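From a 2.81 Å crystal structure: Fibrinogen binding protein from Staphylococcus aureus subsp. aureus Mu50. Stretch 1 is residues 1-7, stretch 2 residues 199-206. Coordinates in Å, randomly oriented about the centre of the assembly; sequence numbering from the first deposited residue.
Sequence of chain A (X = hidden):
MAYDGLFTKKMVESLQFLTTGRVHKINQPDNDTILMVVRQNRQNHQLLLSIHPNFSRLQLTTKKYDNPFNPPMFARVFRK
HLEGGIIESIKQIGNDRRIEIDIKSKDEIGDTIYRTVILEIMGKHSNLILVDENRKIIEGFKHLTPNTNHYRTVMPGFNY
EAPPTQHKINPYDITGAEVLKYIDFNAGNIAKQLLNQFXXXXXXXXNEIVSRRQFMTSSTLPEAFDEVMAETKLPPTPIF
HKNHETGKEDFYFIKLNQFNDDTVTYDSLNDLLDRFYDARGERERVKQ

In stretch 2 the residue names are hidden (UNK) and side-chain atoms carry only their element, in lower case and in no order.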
ATOM      1  N   MET A   1      -3.308  -8.978  -4.928  1.00 71.59           N
ATOM      2  CA  MET A   1      -1.970  -9.156  -4.298  1.00 71.32           C
ATOM      3  C   MET A   1      -0.778  -8.474  -5.036  1.00 70.16           C
ATOM      4  O   MET A   1       0.308  -8.445  -4.462  1.00 70.34           O
ATOM      5  CB  MET A   1      -1.653 -10.665  -4.004  1.00 72.19           C
ATOM      6  CG  MET A   1      -0.742 -10.835  -2.674  1.00 73.50           C
ATOM      7  SD  MET A   1      -0.457 -12.433  -1.736  1.00 77.74           S
ATOM      8  CE  MET A   1       0.499 -11.968  -0.207  1.00 72.07           C
ATOM      9  N   ALA A   2      -0.940  -7.901  -6.249  1.00 68.33           N
ATOM     10  CA  ALA A   2       0.188  -7.143  -6.921  1.00 66.15           C
ATOM     11  C   ALA A   2       0.480  -5.809  -6.256  1.00 64.66           C
ATOM     12  O   ALA A   2       1.591  -5.292  -6.389  1.00 64.71           O
ATOM     13  CB  ALA A   2      -0.057  -6.907  -8.392  1.00 65.62           C
ATOM     14  N   TYR A   3      -0.510  -5.230  -5.553  1.00 62.52           N
ATOM     15  CA  TYR A   3      -0.239  -4.162  -4.554  1.00 61.30           C
ATOM     16  C   TYR A   3       0.423  -4.730  -3.265  1.00 59.67           C
ATOM     17  O   TYR A   3      -0.199  -4.972  -2.307  1.00 58.72           O
ATOM     18  CB  TYR A   3      -1.510  -3.367  -4.272  1.00 59.21           C
ATOM     19  CG  TYR A   3      -1.293  -1.856  -4.065  1.00 59.73           C
ATOM     20  CD1 TYR A   3      -0.494  -1.362  -3.011  1.00 56.54           C
ATOM     21  CD2 TYR A   3      -1.902  -0.932  -4.902  1.00 55.73           C
ATOM     22  CE1 TYR A   3      -0.333  -0.001  -2.816  1.00 55.69           C
ATOM     23  CE2 TYR A   3      -1.716   0.416  -4.728  1.00 55.92           C
ATOM     24  CZ  TYR A   3      -0.936   0.883  -3.689  1.00 54.65           C
ATOM     25  OH  TYR A   3      -0.746   2.227  -3.553  1.00 53.22           O
ATOM     26  N   ASP A   4       1.695  -5.049  -3.384  1.00 60.30           N
ATOM     27  CA  ASP A   4       2.648  -5.396  -2.347  1.00 60.86           C
ATOM     28  C   ASP A   4       2.921  -4.386  -1.266  1.00 60.07           C
ATOM     29  O   ASP A   4       2.637  -3.181  -1.408  1.00 60.10           O
ATOM     30  CB  ASP A   4       4.022  -5.274  -3.025  1.00 62.05           C
ATOM     31  CG  ASP A   4       4.325  -6.365  -3.841  1.00 65.80           C
ATOM     32  OD1 ASP A   4       3.361  -7.054  -4.162  1.00 77.23           O
ATOM     33  OD2 ASP A   4       5.503  -6.576  -4.148  1.00 70.98           O
ATOM     34  N   GLY A   5       3.692  -4.860  -0.300  1.00 58.39           N
ATOM     35  CA  GLY A   5       4.536  -4.007   0.474  1.00 57.94           C
ATOM     36  C   GLY A   5       5.395  -3.132  -0.403  1.00 58.23           C
ATOM     37  O   GLY A   5       5.335  -1.922  -0.324  1.00 58.71           O
ATOM     38  N   LEU A   6       6.203  -3.727  -1.266  1.00 58.52           N
ATOM     39  CA  LEU A   6       7.180  -2.936  -2.023  1.00 57.75           C
ATOM     40  C   LEU A   6       6.526  -1.925  -2.962  1.00 57.30           C
ATOM     41  O   LEU A   6       7.008  -0.798  -3.116  1.00 57.23           O
ATOM     42  CB  LEU A   6       8.154  -3.854  -2.753  1.00 57.89           C
ATOM     43  CG  LEU A   6       8.796  -4.957  -1.892  1.00 57.71           C
ATOM     44  CD1 LEU A   6       9.334  -5.855  -2.851  1.00 61.64           C
ATOM     45  CD2 LEU A   6       9.937  -4.530  -0.952  1.00 58.69           C
ATOM     46  N   PHE A   7       5.419  -2.311  -3.573  1.00 56.99           N
ATOM     47  CA  PHE A   7       4.639  -1.367  -4.369  1.00 56.97           C
ATOM     48  C   PHE A   7       4.193  -0.194  -3.477  1.00 57.26           C
ATOM     49  O   PHE A   7       4.458   0.993  -3.782  1.00 56.87           O
ATOM     50  CB  PHE A   7       3.437  -2.063  -4.977  1.00 56.68           C
ATOM     51  CG  PHE A   7       2.794  -1.273  -6.020  1.00 56.05           C
ATOM     52  CD1 PHE A   7       3.236  -1.346  -7.329  1.00 56.60           C
ATOM     53  CD2 PHE A   7       1.787  -0.396  -5.707  1.00 56.36           C
ATOM     54  CE1 PHE A   7       2.650  -0.568  -8.370  1.00 56.68           C
ATOM     55  CE2 PHE A   7       1.180   0.378  -6.715  1.00 57.81           C
ATOM     56  CZ  PHE A   7       1.620   0.287  -8.076  1.00 56.69           C
ATOM     57  N   UNK A 199       7.629  -9.851   5.179  1.00 63.23           N
ATOM     58  CA  UNK A 199       6.478  -8.905   5.288  1.00 63.40           C
ATOM     59  C   UNK A 199       6.319  -8.159   3.990  1.00 61.53           C
ATOM     60  O   UNK A 199       7.270  -7.630   3.401  1.00 60.87           O
ATOM     61  o   UNK A 199       7.144  -5.346   8.130  1.00 68.38           O
ATOM     62  c   UNK A 199       6.679  -7.910   6.487  1.00 64.68           C
ATOM     63  c   UNK A 199       5.613  -6.723   6.673  1.00 65.60           C
ATOM     64  c   UNK A 199       5.938  -5.671   7.826  1.00 67.04           C
ATOM     65  o   UNK A 199       4.926  -5.148   8.414  1.00 72.60           O
ATOM     66  N   UNK A 200       5.108  -8.126   3.519  1.00 60.14           N
ATOM     67  CA  UNK A 200       4.853  -7.384   2.303  1.00 59.79           C
ATOM     68  C   UNK A 200       5.304  -7.962   0.978  1.00 59.49           C
ATOM     69  O   UNK A 200       5.191  -7.287  -0.046  1.00 60.69           O
ATOM     70  N   UNK A 201       5.785  -9.195   0.964  1.00 58.81           N
ATOM     71  CA  UNK A 201       6.109  -9.863  -0.300  1.00 58.07           C
ATOM     72  C   UNK A 201       4.878 -10.374  -1.043  1.00 57.71           C
ATOM     73  O   UNK A 201       3.807 -10.518  -0.460  1.00 58.91           O
ATOM     74  c   UNK A 201      10.843 -11.267   0.019  1.00 55.47           C
ATOM     75  c   UNK A 201       8.949  -9.309  -0.406  1.00 56.03           C
ATOM     76  c   UNK A 201       8.541 -10.623  -0.102  1.00 57.73           C
ATOM     77  c   UNK A 201      11.227  -9.953  -0.264  1.00 56.16           C
ATOM     78  c   UNK A 201       9.517 -11.600   0.086  1.00 56.26           C
ATOM     79  c   UNK A 201      10.291  -8.982  -0.476  1.00 55.74           C
ATOM     80  c   UNK A 201       7.077 -11.017  -0.059  1.00 57.64           C
ATOM     81  N   UNK A 202       5.047 -10.586  -2.343  1.00 57.12           N
ATOM     82  CA  UNK A 202       4.042 -11.171  -3.244  1.00 56.29           C
ATOM     83  C   UNK A 202       4.725 -12.199  -4.149  1.00 56.32           C
ATOM     84  O   UNK A 202       5.973 -12.120  -4.401  1.00 57.11           O
ATOM     85  o   UNK A 202       4.557  -9.435  -4.806  1.00 54.15           O
ATOM     86  c   UNK A 202       3.477 -10.118  -4.181  1.00 55.27           C
ATOM     87  N   UNK A 203       3.912 -13.110  -4.705  1.00 55.17           N
ATOM     88  CA  UNK A 203       4.262 -13.977  -5.782  1.00 54.93           C
ATOM     89  C   UNK A 203       5.151 -13.284  -6.827  1.00 54.44           C
ATOM     90  O   UNK A 203       6.262 -13.753  -7.112  1.00 54.15           O
ATOM     91  c   UNK A 203       2.902 -14.301  -6.343  1.00 54.79           C
ATOM     92  c   UNK A 203       2.523 -13.349  -4.309  1.00 55.35           C
ATOM     93  c   UNK A 203       2.096 -14.429  -5.184  1.00 54.00           C
ATOM     94  N   UNK A 204       4.683 -12.150  -7.330  1.00 53.91           N
ATOM     95  CA  UNK A 204       5.422 -11.405  -8.318  1.00 54.19           C
ATOM     96  C   UNK A 204       6.850 -11.232  -7.915  1.00 54.22           C
ATOM     97  O   UNK A 204       7.768 -11.601  -8.691  1.00 55.59           O
ATOM     98  c   UNK A 204       4.813 -10.033  -8.555  1.00 54.64           C
ATOM     99  c   UNK A 204       4.183 -10.095 -10.888  1.00 56.96           C
ATOM    100  c   UNK A 204       3.604 -10.006  -9.490  1.00 55.67           C
ATOM    101  c   UNK A 204       2.643  -8.764  -9.326  1.00 56.69           C
ATOM    102  N   UNK A 205       7.073 -10.695  -6.720  1.00 53.53           N
ATOM    103  CA  UNK A 205       8.444 -10.370  -6.355  1.00 53.25           C
ATOM    104  C   UNK A 205       9.238 -11.632  -5.948  1.00 53.04           C
ATOM    105  O   UNK A 205      10.429 -11.752  -6.299  1.00 51.64           O
ATOM    106  c   UNK A 205      10.189  -7.729  -6.512  1.00 53.78           C
ATOM    107  c   UNK A 205       9.912  -8.605  -5.274  1.00 54.55           C
ATOM    108  c   UNK A 205       7.997  -9.772  -3.909  1.00 51.62           C
ATOM    109  c   UNK A 205       8.508  -9.259  -5.275  1.00 54.03           C
ATOM    110  N   UNK A 206       8.576 -12.575  -5.259  1.00 52.57           N
ATOM    111  CA  UNK A 206       9.245 -13.826  -4.905  1.00 52.67           C
ATOM    112  C   UNK A 206       9.687 -14.557  -6.175  1.00 52.92           C
ATOM    113  O   UNK A 206      10.854 -14.988  -6.281  1.00 52.13           O
ATOM    114  c   UNK A 206       8.402 -14.753  -3.993  1.00 51.95           C
ATOM    115  c   UNK A 206       8.364 -14.224  -2.597  1.00 52.05           C
ATOM    116  o   UNK A 206       7.071 -14.838  -4.466  1.00 49.67           O
TER

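Position 199 carries five side-chain atoms, three carbons in an unbranched run with two oxygens on the third. The group makes no contact with stretch 1; its nearest approach is the second carbon, 6.9 Å from CA of G5. A carboxylate at the end of three carbons is glutamate, E199. Its chi1 and chi2 are both t, and it is hydrogen-bonded elsewhere in the structure.

Position 200 has no side-chain atoms, which already reads as glycine. The backbone agrees: phi/psi of 74/7 would jam a CB against the carbonyl O of the preceding residue. An ideal CB would also lie 3.0 Å from CA of G5, a clash. This is G200, and its CA sits 3.9 Å from the CA of G5. The closeness is reciprocal, since an ideal CB on G5 would fall 2.8 Å from the CA of G200. The backbones are also bonded here, G5 N donating to G200 O at 2.9 Å with an N-H...acceptor angle of 132°.

At position 201 one carbon leads to a ring of six carbons, with no oxygen attached. The CA-to-CB bond points away from stretch 1, yet the end of the side chain comes nearer: a ring carbon lies 4.0 Å from CD1 of L6, which approaches the ring obliquely. The backbone takes part as well, with CE of M1 3.6 Å from the O of position 201. Phenylalanine is the reading and tyrosine is excluded, so this is F201, and the ring carbon is CE1.

Position 202 holds one carbon and one oxygen, and that oxygen is 2.7 Å from OD1 of D4. The composition is that of serine, S202, and the hydrogen bond runs from S202 OG to D4 OD1. With chi1 at 51° (p), the same OG accepts from the backbone N of position 205 at 3.4 Å, a weak capping bond, placing S202 at the N-cap of the helix that follows.

Position 203 has three carbons closing a ring onto its own backbone N, and the ring carbon bonded to that N lies 4.0 Å from SD of M1. Such a ring is unique to proline; P203 begins the helix.

Four carbons at position 204 fork at the second. The CA-to-CB bond points toward stretch 1, and one branch carbon comes 3.4 Å from CB of A2, a tight apolar contact. The pattern is leucine, L204.

Position 205 also has four carbons, but the fork is at the first and one arm is two carbons long. The inner carbon of that arm packs 3.7 Å from CD1 of L6. This is isoleucine, I205.

At position 206 the first carbon bears one oxygen and one carbon, and nothing touches stretch 1. This is threonine, T206; its backbone N donates to S202 O at 2.8 Å, an early turn of the helix.

The contact thus works by close backbone approach at the two glycines, where G5 N also donates to G200 O. The D4–S202 bond adds a polar tie, while L6 against F201 and I205, and A2 against L204, supply apolar packing. Together the stretches bury 426 Å², between touching residues at least 194 apart in sequence.

Stretch 2, residues 199-206: EGFSPLIT
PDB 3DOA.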